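Local coordinates for envelope glycoprotein (Bourbon virus, PDB 5ZKX) that probably mediates fusion of the viral envelope with the host-cell membrane as a trimeric, gp64-like glycoprotein, captured here in its postfusion form, at residues A[252-257]-A[271-276]. Numbering follows the deposited sequence.
Sequences CLPDAC and GMWNIS
In Trp273, chi1 (56°) puts CG between the backbone N and the carbonyl carbon, and chi2 (-74°) turns the ring so that one face meets Pro254. Over that face, Pro254 CD sits 3.7 Å from the centroid of the Trp273 five-membered ring and 20° off its normal, a CH-pi contact, while Pro254 CG stands over the CD2–CE3 side, 3.6 Å from Trp273 CE3. Near the ring plane, Cys252 O meets the edge at Trp273 CD1, 3.1 Å away. Cys252 O also accepts a weak hydrogen bond from Trp273 N (3.3 Å). A firmer backbone hydrogen bond runs from Cys252 N to Gly271 O (2.7 Å). Met272, bent at chi2 and chi3, brings CE back to 3.5 Å from Cys252 CB. The Cys252–Cys257 disulfide links the two strands of a beta-hairpin, whose type I turn at Pro254-Asp255 is held by Leu253 N bonding to Ala256 O. Trp273 NE1 donates a hydrogen bond to Leu154 O of strand 153-155. The short, weakly bonded strand 271-272 runs parallel to 250-252 at the margin of the mixed sheet within this chain; Lys278 of helix 276-279 packs on Pro254 and Trp273, and Tyr285 on helix 284-329 of a neighbouring subunit packs on Leu253 and Pro254.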
# COMPACT_ATOMS: atom_id res chain seq x y z
N CYS A 252 -19.81 7.03 -7.06
CA CYS A 252 -19.97 5.87 -6.21
C CYS A 252 -18.60 5.33 -5.83
O CYS A 252 -17.78 5.02 -6.70
CB CYS A 252 -20.79 4.78 -6.90
SG CYS A 252 -22.57 5.00 -6.80
N LEU A 253 -18.34 5.25 -4.53
CA LEU A 253 -17.20 4.54 -3.98
C LEU A 253 -17.61 3.13 -3.61
O LEU A 253 -18.80 2.78 -3.65
CB LEU A 253 -16.66 5.30 -2.77
CG LEU A 253 -16.27 6.76 -2.97
CD1 LEU A 253 -15.69 7.34 -1.68
CD2 LEU A 253 -15.29 6.91 -4.12
N PRO A 254 -16.65 2.26 -3.27
CA PRO A 254 -17.03 0.91 -2.82
C PRO A 254 -18.13 0.88 -1.77
O PRO A 254 -19.12 0.16 -1.94
CB PRO A 254 -15.70 0.37 -2.27
CG PRO A 254 -14.68 1.00 -3.13
CD PRO A 254 -15.20 2.37 -3.51
N ASP A 255 -17.99 1.66 -0.70
CA ASP A 255 -18.89 1.57 0.44
C ASP A 255 -20.01 2.60 0.42
O ASP A 255 -20.94 2.48 1.22
CB ASP A 255 -18.10 1.72 1.75
CG ASP A 255 -17.27 2.99 1.78
OD1 ASP A 255 -17.02 3.57 0.71
OD2 ASP A 255 -16.87 3.42 2.89
N ALA A 256 -19.95 3.60 -0.46
CA ALA A 256 -20.95 4.66 -0.43
C ALA A 256 -20.99 5.38 -1.77
O ALA A 256 -20.00 5.42 -2.50
CB ALA A 256 -20.67 5.66 0.70
N CYS A 257 -22.16 5.94 -2.07
CA CYS A 257 -22.37 6.79 -3.23
C CYS A 257 -22.77 8.18 -2.77
O CYS A 257 -23.51 8.34 -1.79
CB CYS A 257 -23.45 6.22 -4.16
SG CYS A 257 -23.02 4.61 -4.86
N GLY A 271 -20.17 8.37 -11.32
CA GLY A 271 -18.79 7.96 -11.47
C GLY A 271 -18.58 6.65 -10.75
O GLY A 271 -19.05 6.49 -9.62
N MET A 272 -17.89 5.71 -11.38
CA MET A 272 -17.75 4.37 -10.85
C MET A 272 -16.32 4.12 -10.40
O MET A 272 -15.37 4.47 -11.11
CB MET A 272 -18.15 3.33 -11.91
CG MET A 272 -18.58 2.01 -11.32
SD MET A 272 -20.19 2.16 -10.54
CE MET A 272 -19.73 2.01 -8.84
N TRP A 273 -16.17 3.53 -9.22
CA TRP A 273 -14.86 3.07 -8.79
C TRP A 273 -14.46 1.84 -9.59
O TRP A 273 -15.30 1.04 -10.01
CB TRP A 273 -14.87 2.75 -7.30
CG TRP A 273 -15.92 1.75 -6.90
CD1 TRP A 273 -17.26 1.98 -6.81
CD2 TRP A 273 -15.71 0.38 -6.55
NE1 TRP A 273 -17.91 0.83 -6.42
CE2 TRP A 273 -16.98 -0.17 -6.25
CE3 TRP A 273 -14.58 -0.43 -6.45
CZ2 TRP A 273 -17.14 -1.49 -5.87
CZ3 TRP A 273 -14.75 -1.75 -6.06
CH2 TRP A 273 -16.02 -2.27 -5.78
N ASN A 274 -13.15 1.69 -9.80
CA ASN A 274 -12.65 0.52 -10.50
C ASN A 274 -12.58 -0.66 -9.54
O ASN A 274 -11.96 -0.56 -8.47
CB ASN A 274 -11.28 0.81 -11.11
CG ASN A 274 -11.37 1.61 -12.39
OD1 ASN A 274 -10.74 2.66 -12.53
ND2 ASN A 274 -12.17 1.13 -13.34
N ILE A 275 -13.23 -1.76 -9.91
CA ILE A 275 -13.30 -2.93 -9.04
C ILE A 275 -11.91 -3.51 -8.79
O ILE A 275 -11.62 -4.00 -7.70
CB ILE A 275 -14.26 -3.97 -9.64
CG1 ILE A 275 -14.18 -5.30 -8.88
CG2 ILE A 275 -13.98 -4.18 -11.11
CD1 ILE A 275 -14.65 -5.22 -7.45
N SER A 276 -11.02 -3.42 -9.78
CA SER A 276 -9.70 -4.04 -9.64
C SER A 276 -8.88 -3.38 -8.54
O SER A 276 -7.98 -4.02 -7.98
CB SER A 276 -8.95 -3.96 -10.97
OG SER A 276 -8.90 -2.63 -11.45